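Long-range contacts in phenazine biosynthesis protein, PhzF family (Bacillus anthracis, PDB 3EDN), which probably acts in a phenazine-biosynthesis-like pathway, as a PhzF-family protein with a diaminopimelate epimerase-like fold: residues I39-F45 / K293-I299; A57-Y63 / S95-K101; L144-D150 / P168-V174. All coordinates share one frame; numbering follows the deposited sequence.

Contact 1. Residues I39-F45 / K293-I299. With SO4 (sulfate ion), chain E.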
loop_
_atom_site.group_PDB
_atom_site.type_symbol
_atom_site.label_atom_id
_atom_site.label_comp_id
_atom_site.label_asym_id
_atom_site.label_seq_id
_atom_site.Cartn_x
_atom_site.Cartn_y
_atom_site.Cartn_z
ATOM N N ILE A 39 9.629 -2.865 6.259
ATOM C CA ILE A 39 10.792 -1.994 6.362
ATOM C C ILE A 39 10.818 -1.328 7.735
ATOM O O ILE A 39 11.855 -1.289 8.394
ATOM C CB ILE A 39 10.785 -0.926 5.258
ATOM C CG1 ILE A 39 11.125 -1.543 3.898
ATOM C CG2 ILE A 39 11.778 0.194 5.583
ATOM C CD1 ILE A 39 10.673 -0.707 2.696
ATOM N N ALA A 40 9.678 -0.824 8.181
ATOM C CA ALA A 40 9.636 -0.180 9.489
ATOM C C ALA A 40 10.008 -1.166 10.603
ATOM O O ALA A 40 10.657 -0.786 11.574
ATOM C CB ALA A 40 8.271 0.452 9.751
ATOM N N GLU A 41 9.608 -2.429 10.460
ATOM C CA GLU A 41 9.934 -3.425 11.468
ATOM C C GLU A 41 11.443 -3.680 11.495
ATOM O O GLU A 41 12.061 -3.728 12.570
ATOM C CB GLU A 41 9.170 -4.721 11.197
ATOM C CG GLU A 41 9.344 -5.742 12.307
ATOM C CD GLU A 41 10.659 -6.507 12.235
ATOM O OE1 GLU A 41 11.140 -6.774 11.117
ATOM O OE2 GLU A 41 11.209 -6.846 13.312
ATOM N N LYS A 42 12.039 -3.823 10.318
ATOM C CA LYS A 42 13.475 -4.101 10.210
ATOM C C LYS A 42 14.330 -2.913 10.638
ATOM O O LYS A 42 15.380 -3.089 11.258
ATOM C CB LYS A 42 13.812 -4.476 8.781
ATOM C CG LYS A 42 13.115 -5.733 8.369
ATOM C CD LYS A 42 13.471 -6.128 6.972
ATOM C CE LYS A 42 12.786 -7.439 6.621
ATOM N NZ LYS A 42 13.379 -8.558 7.378
ATOM N N VAL A 43 13.896 -1.703 10.280
ATOM C CA VAL A 43 14.538 -0.484 10.773
ATOM C C VAL A 43 14.506 -0.469 12.308
ATOM O O VAL A 43 15.519 -0.209 12.960
ATOM C CB VAL A 43 13.868 0.796 10.169
ATOM C CG1 VAL A 43 14.360 2.066 10.873
ATOM C CG2 VAL A 43 14.121 0.894 8.664
ATOM N N GLY A 44 13.350 -0.779 12.884
ATOM C CA GLY A 44 13.247 -0.928 14.333
ATOM C C GLY A 44 13.279 0.365 15.125
ATOM O O GLY A 44 13.391 0.331 16.360
ATOM N N PHE A 45 13.201 1.508 14.442
ATOM C CA PHE A 45 13.044 2.783 15.140
ATOM C C PHE A 45 11.608 2.928 15.604
ATOM O O PHE A 45 10.724 2.230 15.128
ATOM C CB PHE A 45 13.357 3.989 14.255
ATOM C CG PHE A 45 14.757 4.036 13.724
ATOM C CD1 PHE A 45 15.764 3.199 14.196
ATOM C CD2 PHE A 45 15.063 4.957 12.730
ATOM C CE1 PHE A 45 17.068 3.279 13.664
ATOM C CE2 PHE A 45 16.344 5.043 12.203
ATOM C CZ PHE A 45 17.348 4.207 12.671
ATOM N N LYS A 293 22.326 8.996 10.045
ATOM C CA LYS A 293 22.965 7.994 9.193
ATOM C C LYS A 293 22.057 7.519 8.080
ATOM O O LYS A 293 20.863 7.839 8.052
ATOM C CB LYS A 293 23.413 6.773 10.020
ATOM C CG LYS A 293 22.297 6.005 10.735
ATOM C CD LYS A 293 22.887 4.846 11.507
ATOM C CE LYS A 293 21.820 4.069 12.251
ATOM N NZ LYS A 293 21.462 4.774 13.528
ATOM N N GLU A 294 22.644 6.744 7.158
ATOM C CA GLU A 294 21.894 6.098 6.098
ATOM C C GLU A 294 22.338 4.651 6.045
ATOM O O GLU A 294 23.508 4.354 6.284
ATOM C CB GLU A 294 22.196 6.771 4.755
ATOM C CG GLU A 294 21.441 6.147 3.604
ATOM C CD GLU A 294 21.976 6.536 2.246
ATOM O OE1 GLU A 294 22.880 7.407 2.153
ATOM O OE2 GLU A 294 21.467 5.972 1.250
ATOM N N PHE A 295 21.409 3.751 5.772
ATOM C CA PHE A 295 21.730 2.314 5.747
ATOM C C PHE A 295 20.765 1.560 4.853
ATOM O O PHE A 295 19.725 2.085 4.437
ATOM C CB PHE A 295 21.712 1.732 7.152
ATOM C CG PHE A 295 20.440 2.011 7.890
ATOM C CD1 PHE A 295 19.368 1.138 7.787
ATOM C CD2 PHE A 295 20.300 3.158 8.659
ATOM C CE1 PHE A 295 18.183 1.372 8.456
ATOM C CE2 PHE A 295 19.110 3.406 9.333
ATOM C CZ PHE A 295 18.049 2.514 9.227
ATOM N N GLU A 296 21.113 0.310 4.549
ATOM C CA GLU A 296 20.325 -0.491 3.624
ATOM C C GLU A 296 19.499 -1.496 4.385
ATOM O O GLU A 296 19.975 -2.087 5.356
ATOM C CB GLU A 296 21.243 -1.284 2.699
ATOM C CG GLU A 296 22.104 -0.456 1.770
ATOM C CD GLU A 296 22.972 -1.338 0.893
ATOM O OE1 GLU A 296 23.041 -2.554 1.165
ATOM O OE2 GLU A 296 23.574 -0.819 -0.062
ATOM N N VAL A 297 18.259 -1.680 3.936
ATOM C CA VAL A 297 17.385 -2.728 4.439
ATOM C C VAL A 297 16.999 -3.614 3.261
ATOM O O VAL A 297 16.691 -3.111 2.189
ATOM C CB VAL A 297 16.118 -2.118 5.076
ATOM C CG1 VAL A 297 15.178 -3.200 5.564
ATOM C CG2 VAL A 297 16.507 -1.186 6.236
ATOM N N LEU A 298 17.017 -4.934 3.462
ATOM C CA LEU A 298 16.635 -5.855 2.396
ATOM C C LEU A 298 15.231 -6.385 2.627
ATOM O O LEU A 298 14.891 -6.797 3.737
ATOM C CB LEU A 298 17.629 -7.012 2.326
ATOM C CG LEU A 298 19.089 -6.563 2.225
ATOM C CD1 LEU A 298 20.049 -7.709 2.563
ATOM C CD2 LEU A 298 19.394 -5.979 0.852
ATOM N N ILE A 299 14.410 -6.366 1.580
ATOM C CA ILE A 299 13.048 -6.882 1.677
ATOM C C ILE A 299 12.616 -7.650 0.435
ATOM O O ILE A 299 13.355 -7.750 -0.547
ATOM C CB ILE A 299 12.030 -5.761 1.901
ATOM C CG1 ILE A 299 12.099 -4.760 0.741
ATOM C CG2 ILE A 299 12.250 -5.109 3.273
ATOM C CD1 ILE A 299 10.860 -3.952 0.553
ATOM O OXT ILE A 299 11.487 -8.152 0.406
HETATM S S SO4 E . 10.258 -10.636 7.044
HETATM O O1 SO4 E . 11.214 -10.222 6.012
HETATM O O2 SO4 E . 10.470 -9.859 8.264
HETATM O O3 SO4 E . 8.908 -10.424 6.533
HETATM O O4 SO4 E . 10.496 -12.044 7.334
HETATM O O HOH W 1 15.209 -8.737 5.194
#
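The rings of F45 and F295 meet obliquely, neither stacked nor edge-to-face: their centroids are 5.9 Å apart, their planes are turned 73° against each other, and F45 CZ comes within 3.9 Å of F295 CE2. V43 serves both rings with one methyl. Its CG1 stands 3.4 Å above one face of the F45 ring, offset toward the rim, and also lies at the edge of the F295 ring, 4.1 Å from F295 CZ. This double role follows from CG1 being anti to the backbone N of V43 (chi1 170°), which leaves CG2 to meet V297 CG2 at 4.0 Å. The aromatic end is completed by H8 of strand 3-11, whose ring also meets that of F45, and whose ND1 is hydrogen-bonded to the ammonium of K293 as that lysine passes near F45.

Toward the C terminus of the strand the contact becomes aliphatic. K42 lays its methylenes across V297, CD being 3.7 Å from V297 CG1. One helical turn earlier I39 crosses I299, with CG1 of the former 3.8 Å from CG2 of the latter. A bend at the last torsion of K42 (chi4 -70°) then turns NZ to the periphery, where it donates to O1 of a sulfate ion at 3.1 Å; R38 NE grips the same sulfate, and another nitrogen of R38 forms a salt bridge with the terminal carboxylate of I299.

Helix 33-43 is thus laid on the last strand of the chain, 282-298, mainly through side chains, without a direct hydrogen bond between the two segments. The chemistry implies adhesion by apolar packing, with the charged groups at the periphery. The sulfate probably came from the crystallisation liquor, so it marks a basic, anion-receptive patch rather than a demonstrated binding site.

Contact 2. Residues A57-Y63 / S95-K101. With SO4 (sulfate ion), chain O.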
loop_
_atom_site.group_PDB
_atom_site.type_symbol
_atom_site.label_atom_id
_atom_site.label_comp_id
_atom_site.label_asym_id
_atom_site.label_seq_id
_atom_site.Cartn_x
_atom_site.Cartn_y
_atom_site.Cartn_z
ATOM N N ALA A 57 -2.290 17.015 -2.825
ATOM C CA ALA A 57 -1.338 17.836 -2.043
ATOM C C ALA A 57 0.042 17.762 -2.674
ATOM O O ALA A 57 0.253 16.985 -3.609
ATOM C CB ALA A 57 -1.266 17.368 -0.594
ATOM N N ASP A 58 0.996 18.534 -2.159
ATOM C CA ASP A 58 2.340 18.529 -2.723
ATOM C C ASP A 58 2.954 17.130 -2.639
ATOM O O ASP A 58 3.542 16.625 -3.601
ATOM C CB ASP A 58 3.235 19.553 -2.026
ATOM C CG ASP A 58 2.790 20.984 -2.285
ATOM O OD1 ASP A 58 2.512 21.325 -3.466
ATOM O OD2 ASP A 58 2.706 21.781 -1.323
ATOM N N ILE A 59 2.814 16.514 -1.472
ATOM C CA ILE A 59 3.275 15.152 -1.243
ATOM C C ILE A 59 2.288 14.420 -0.361
ATOM O O ILE A 59 1.386 15.032 0.204
ATOM C CB ILE A 59 4.680 15.089 -0.583
ATOM C CG1 ILE A 59 4.633 15.616 0.854
ATOM C CG2 ILE A 59 5.700 15.873 -1.390
ATOM C CD1 ILE A 59 5.912 15.283 1.652
ATOM N N ARG A 60 2.457 13.102 -0.275
ATOM C CA ARG A 60 1.719 12.270 0.656
ATOM C C ARG A 60 2.750 11.610 1.570
ATOM O O ARG A 60 3.897 11.379 1.174
ATOM C CB ARG A 60 0.901 11.224 -0.108
ATOM C CG ARG A 60 0.140 10.212 0.727
ATOM C CD ARG A 60 -0.913 9.506 -0.162
ATOM N NE ARG A 60 -0.306 8.828 -1.317
ATOM C CZ ARG A 60 -0.069 7.517 -1.375
ATOM N NH1 ARG A 60 -0.397 6.728 -0.363
ATOM N NH2 ARG A 60 0.497 6.990 -2.460
HETATM N N MSE A 61 2.358 11.323 2.804
HETATM C CA MSE A 61 3.259 10.631 3.722
HETATM C C MSE A 61 2.505 9.535 4.428
HETATM O O MSE A 61 1.369 9.735 4.836
HETATM C CB MSE A 61 3.785 11.589 4.790
HETATM C CG MSE A 61 4.955 12.425 4.370
HETATM SE SE MSE A 61 5.781 13.271 5.932
HETATM C CE MSE A 61 6.528 11.795 6.714
ATOM N N ARG A 62 3.140 8.381 4.597
ATOM C CA ARG A 62 2.605 7.357 5.490
ATOM C C ARG A 62 3.612 7.133 6.609
ATOM O O ARG A 62 4.833 7.264 6.399
ATOM C CB ARG A 62 2.277 6.068 4.729
ATOM C CG ARG A 62 1.092 6.243 3.769
ATOM C CD ARG A 62 0.819 4.990 2.936
ATOM N NE ARG A 62 0.107 3.971 3.683
ATOM C CZ ARG A 62 -0.489 2.913 3.140
ATOM N NH1 ARG A 62 -0.468 2.720 1.811
ATOM N NH2 ARG A 62 -1.131 2.059 3.930
ATOM N N TYR A 63 3.096 6.786 7.786
ATOM C CA TYR A 63 3.894 6.703 9.016
ATOM C C TYR A 63 3.721 5.314 9.626
ATOM O O TYR A 63 2.586 4.883 9.819
ATOM C CB TYR A 63 3.372 7.720 10.021
ATOM C CG TYR A 63 3.221 9.150 9.510
ATOM C CD1 TYR A 63 4.306 10.045 9.508
ATOM C CD2 TYR A 63 1.977 9.637 9.103
ATOM C CE1 TYR A 63 4.149 11.348 9.085
ATOM C CE2 TYR A 63 1.821 10.952 8.662
ATOM C CZ TYR A 63 2.899 11.805 8.670
ATOM O OH TYR A 63 2.756 13.116 8.252
ATOM N N SER A 95 6.194 26.873 2.072
ATOM C CA SER A 95 5.110 26.082 2.634
ATOM C C SER A 95 4.839 24.855 1.774
ATOM O O SER A 95 5.221 24.800 0.599
ATOM C CB SER A 95 3.847 26.917 2.796
ATOM O OG SER A 95 3.398 27.395 1.549
ATOM N N LEU A 96 4.202 23.864 2.382
ATOM C CA LEU A 96 3.988 22.572 1.746
ATOM C C LEU A 96 2.654 22.028 2.236
ATOM O O LEU A 96 2.281 22.262 3.386
ATOM C CB LEU A 96 5.127 21.601 2.143
ATOM C CG LEU A 96 5.270 20.234 1.463
ATOM C CD1 LEU A 96 5.887 20.429 0.095
ATOM C CD2 LEU A 96 6.098 19.236 2.281
ATOM N N THR A 97 1.949 21.272 1.401
ATOM C CA THR A 97 0.841 20.463 1.905
ATOM C C THR A 97 1.181 18.979 1.840
ATOM O O THR A 97 1.826 18.514 0.888
ATOM C CB THR A 97 -0.475 20.716 1.142
ATOM O OG1 THR A 97 -0.238 20.529 -0.253
ATOM C CG2 THR A 97 -0.985 22.159 1.385
ATOM N N ILE A 98 0.757 18.248 2.868
ATOM C CA ILE A 98 1.036 16.826 3.008
ATOM C C ILE A 98 -0.278 16.075 3.157
ATOM O O ILE A 98 -1.033 16.292 4.107
ATOM C CB ILE A 98 1.908 16.516 4.255
ATOM C CG1 ILE A 98 3.217 17.316 4.245
ATOM C CG2 ILE A 98 2.179 15.018 4.338
ATOM C CD1 ILE A 98 3.998 17.212 5.552
ATOM N N GLU A 99 -0.565 15.196 2.208
ATOM C CA GLU A 99 -1.716 14.327 2.348
ATOM C C GLU A 99 -1.443 13.227 3.369
ATOM O O GLU A 99 -0.457 12.497 3.249
ATOM C CB GLU A 99 -2.098 13.703 1.011
ATOM C CG GLU A 99 -3.378 12.896 1.148
ATOM C CD GLU A 99 -3.793 12.165 -0.100
ATOM O OE1 GLU A 99 -3.023 12.167 -1.094
ATOM O OE2 GLU A 99 -4.910 11.585 -0.057
ATOM N N THR A 100 -2.299 13.123 4.380
ATOM C CA THR A 100 -2.203 12.020 5.339
ATOM C C THR A 100 -3.580 11.412 5.564
ATOM O O THR A 100 -4.602 11.955 5.128
ATOM C CB THR A 100 -1.650 12.451 6.726
ATOM O OG1 THR A 100 -2.693 13.071 7.489
ATOM C CG2 THR A 100 -0.443 13.384 6.592
ATOM N N LYS A 101 -3.604 10.281 6.260
ATOM C CA LYS A 101 -4.859 9.612 6.543
ATOM C C LYS A 101 -5.720 10.426 7.510
ATOM O O LYS A 101 -6.934 10.223 7.583
ATOM C CB LYS A 101 -4.609 8.184 7.047
ATOM C CG LYS A 101 -4.113 7.255 5.936
ATOM C CD LYS A 101 -4.049 5.800 6.369
ATOM C CE LYS A 101 -3.702 4.910 5.190
ATOM N NZ LYS A 101 -3.693 3.489 5.623
HETATM S S SO4 O . -4.348 0.602 3.021
HETATM O O1 SO4 O . -4.664 0.381 1.614
HETATM O O2 SO4 O . -3.006 0.127 3.324
HETATM O O3 SO4 O . -4.470 2.023 3.326
HETATM O O4 SO4 O . -5.320 -0.163 3.805
#
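I98 sits at the apolar centre, its CG1 lying 4.0 Å from I59 CG1 as the two side chains run side by side, while its other branch, CG2, touches CG of selenomethionine M61 at 3.8 Å. These residues belong to a parallel strand pair of the diaminopimelate epimerase-like fold, and their shared face packs against helix 74-86. L96 extends it by crossing I59 at about a right angle.

Backbone bonds join the strands: I59 O accepts from E99 N at 2.8 Å, and M61 N donates to E99 O. On the reverse face R60 and E99 also run side by side, but their charged ends stay beyond salt-bridge range. R60 turns instead to S53 O, and E99 to S54 and to K2 of the second subunit. R60 and R62 both hold a succinic acid, probably from the crystallisation liquor, which may mark a pocket.

At one polar edge D58 N donates to T97 OG1 at 3.0 Å, and T97 N to D58 OD2 at 2.9 Å, on the anti side, 26° out of the carboxylate plane. A chi1 of 54° sets T97 OG1 between the backbone N and the carbonyl carbon, where D58 N reaches it.

At the other edge R62 and K101 converge on E69 and on a sulfate ion, probably also from the liquor, which E34 N of the second subunit bonds too. R62 NH2 meets sulfate O2 in the guanidinium plane at 2.8 Å, and K101 NZ donates to sulfate O3 at 2.8 Å.

Contact 3. Residues L144-D150 / P168-V174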
loop_
_atom_site.group_PDB
_atom_site.type_symbol
_atom_site.label_atom_id
_atom_site.label_comp_id
_atom_site.label_asym_id
_atom_site.label_seq_id
_atom_site.Cartn_x
_atom_site.Cartn_y
_atom_site.Cartn_z
ATOM N N LEU A 144 9.044 9.632 43.251
ATOM C CA LEU A 144 9.237 10.833 44.051
ATOM C C LEU A 144 8.431 10.795 45.346
ATOM O O LEU A 144 7.673 9.857 45.599
ATOM C CB LEU A 144 8.810 12.059 43.252
ATOM C CG LEU A 144 9.594 12.322 41.967
ATOM C CD1 LEU A 144 8.949 13.511 41.259
ATOM C CD2 LEU A 144 11.041 12.595 42.281
ATOM N N GLU A 145 8.599 11.832 46.163
ATOM C CA GLU A 145 7.735 12.024 47.321
ATOM C C GLU A 145 6.873 13.251 47.083
ATOM O O GLU A 145 7.140 14.053 46.178
ATOM C CB GLU A 145 8.539 12.157 48.625
ATOM C CG GLU A 145 9.430 10.966 48.950
ATOM C CD GLU A 145 8.641 9.714 49.308
ATOM O OE1 GLU A 145 7.455 9.839 49.693
ATOM O OE2 GLU A 145 9.209 8.600 49.202
ATOM N N VAL A 146 5.831 13.407 47.885
ATOM C CA VAL A 146 4.831 14.433 47.615
ATOM C C VAL A 146 5.367 15.885 47.670
ATOM O O VAL A 146 4.859 16.785 46.983
ATOM C CB VAL A 146 3.558 14.229 48.493
ATOM C CG1 VAL A 146 3.779 14.717 49.940
ATOM C CG2 VAL A 146 2.372 14.912 47.865
ATOM N N ASN A 147 6.414 16.106 48.464
ATOM C CA ASN A 147 7.006 17.437 48.563
ATOM C C ASN A 147 8.016 17.730 47.460
ATOM O O ASN A 147 8.659 18.771 47.467
ATOM C CB ASN A 147 7.642 17.678 49.940
ATOM C CG ASN A 147 8.826 16.770 50.212
ATOM O OD1 ASN A 147 9.024 15.752 49.530
ATOM N ND2 ASN A 147 9.620 17.121 51.231
ATOM N N ASP A 148 8.126 16.820 46.491
ATOM C CA ASP A 148 8.879 17.112 45.262
ATOM C C ASP A 148 8.020 17.830 44.224
ATOM O O ASP A 148 8.550 18.382 43.247
ATOM C CB ASP A 148 9.427 15.820 44.659
ATOM C CG ASP A 148 10.461 15.167 45.531
ATOM O OD1 ASP A 148 11.330 15.894 46.055
ATOM O OD2 ASP A 148 10.418 13.932 45.673
ATOM N N LEU A 149 6.705 17.801 44.409
ATOM C CA LEU A 149 5.784 18.497 43.505
ATOM C C LEU A 149 5.820 20.003 43.750
ATOM O O LEU A 149 6.061 20.460 44.877
ATOM C CB LEU A 149 4.349 17.973 43.677
ATOM C CG LEU A 149 4.152 16.468 43.457
ATOM C CD1 LEU A 149 2.733 16.068 43.810
ATOM C CD2 LEU A 149 4.438 16.086 42.020
ATOM N N ASP A 150 5.566 20.770 42.702
ATOM C CA ASP A 150 5.460 22.215 42.809
ATOM C C ASP A 150 4.015 22.561 43.142
ATOM O O ASP A 150 3.141 22.446 42.287
ATOM C CB ASP A 150 5.880 22.854 41.488
ATOM C CG ASP A 150 5.765 24.365 41.495
ATOM O OD1 ASP A 150 5.309 24.960 42.507
ATOM O OD2 ASP A 150 6.138 24.975 40.476
ATOM N N PRO A 168 3.727 19.557 37.496
ATOM C CA PRO A 168 4.788 20.490 37.904
ATOM C C PRO A 168 5.600 19.965 39.094
ATOM O O PRO A 168 5.022 19.591 40.132
ATOM C CB PRO A 168 4.016 21.764 38.272
ATOM C CG PRO A 168 2.685 21.643 37.497
ATOM C CD PRO A 168 2.382 20.165 37.606
ATOM N N VAL A 169 6.923 19.918 38.929
ATOM C CA VAL A 169 7.843 19.560 40.017
ATOM C C VAL A 169 8.772 20.742 40.346
ATOM O O VAL A 169 8.860 21.711 39.588
ATOM C CB VAL A 169 8.630 18.248 39.723
ATOM C CG1 VAL A 169 7.667 17.088 39.471
ATOM C CG2 VAL A 169 9.553 18.447 38.543
ATOM N N LYS A 170 9.437 20.678 41.491
ATOM C CA LYS A 170 10.152 21.842 41.999
ATOM C C LYS A 170 11.297 22.323 41.106
ATOM O O LYS A 170 11.429 23.520 40.873
ATOM C CB LYS A 170 10.646 21.584 43.425
ATOM C CG LYS A 170 9.553 21.764 44.488
ATOM C CD LYS A 170 10.080 21.379 45.875
ATOM C CE LYS A 170 9.145 21.860 46.980
ATOM N NZ LYS A 170 7.765 21.380 46.851
ATOM N N ASN A 171 12.113 21.398 40.605
ATOM C CA ASN A 171 13.320 21.788 39.865
ATOM C C ASN A 171 13.983 20.628 39.132
ATOM O O ASN A 171 13.459 19.506 39.145
ATOM C CB ASN A 171 14.306 22.511 40.797
ATOM C CG ASN A 171 14.672 21.696 42.013
ATOM O OD1 ASN A 171 14.749 20.470 41.968
ATOM N ND2 ASN A 171 14.897 22.384 43.124
ATOM N N LEU A 172 15.139 20.886 38.503
ATOM C CA LEU A 172 15.837 19.844 37.736
ATOM C C LEU A 172 16.370 18.708 38.601
ATOM O O LEU A 172 16.384 17.544 38.175
ATOM C CB LEU A 172 16.956 20.442 36.888
ATOM C CG LEU A 172 16.516 21.409 35.804
ATOM C CD1 LEU A 172 17.745 22.089 35.191
ATOM C CD2 LEU A 172 15.635 20.721 34.734
ATOM N N ASP A 173 16.775 19.041 39.826
ATOM C CA ASP A 173 17.235 18.013 40.745
ATOM C C ASP A 173 16.146 16.973 40.975
ATOM O O ASP A 173 16.431 15.783 41.057
ATOM C CB ASP A 173 17.698 18.621 42.075
ATOM C CG ASP A 173 19.042 19.305 41.963
ATOM O OD1 ASP A 173 19.702 19.117 40.923
ATOM O OD2 ASP A 173 19.443 20.030 42.900
ATOM N N VAL A 174 14.892 17.422 41.060
ATOM C CA VAL A 174 13.768 16.499 41.174
ATOM C C VAL A 174 13.627 15.663 39.905
ATOM O O VAL A 174 13.467 14.447 39.963
ATOM C CB VAL A 174 12.440 17.250 41.461
ATOM C CG1 VAL A 174 11.265 16.311 41.342
ATOM C CG2 VAL A 174 12.474 17.918 42.842
HETATM O O HOH W 2 7.182 23.644 38.433
HETATM O O HOH W 3 2.420 19.995 41.159
#
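K170 reaches across to the 144-150 loop and holds two carbonyls with one ammonium: its NZ donates hydrogen bonds to N147 O and L149 O, 2.8 Å each. The chain runs extended as far as CE, then bends at its last torsion (chi4 56°), which brings NZ between the two acceptors. The approaches differ. NZ stands well above the carbonyl plane of N147, 49° out of it, but is only moderately tilted from that of L149. The backbone N of the same lysine donates to D148 O at 3.0 Å, so K170 holds three successive carbonyls.

Beside it the backbones form a single bridge at L149 and V169, and D150 N donates to P168 O at 2.9 Å. The backbone sets D150 CB against P168 CB, 3.9 Å away, while CG, anti to the backbone N (chi1 178°), carries the carboxylate to S152, which bonds OD1, and to a water that links OD2 to V169 O. A second water joins D150 O to P168 O.

On the apolar side V174 directs CG1 between L144 and D148, 3.6 Å from L144 CD1 and 3.8 Å from D148 CB. D148 turns its OD2 back to E145 N at 2.8 Å and pairs with R177 by a salt bridge, so the aspartate ties its own turn to helix 172-177. N171 is the N-cap of that helix, its OD1 accepting from V174 N.

The 144-150 loop follows helix 135-141 and leads toward strand 156-159. It rests on the bend where strand 163-168 gives way to helix 172-177, with V169 hydrogen-bonded through its backbone to I200 of strand 196-201 and M178 packing against both L144 and V169.

How the contacts relate
From the N terminus, the chain first enters contact 1 at helix 33-43, but that loop closes only at the last residues, 293-299, so it encloses both others. Contact 2 opens at 57-63 and closes at 95-101, around helix 74-86. Contact 3 follows in series, joining 144-150 to 168-174 across a strand hairpin; none of the loops cross. Contacts 1 and 2 belong to the same sheet system, with centres about 22 Å apart and nearest atoms about 7 Å apart. Contact 3 lies across the chain's centre from contact 2, their centres about 41 Å apart. The terminal strand 282-298 thus returns the chain to the half in which it began.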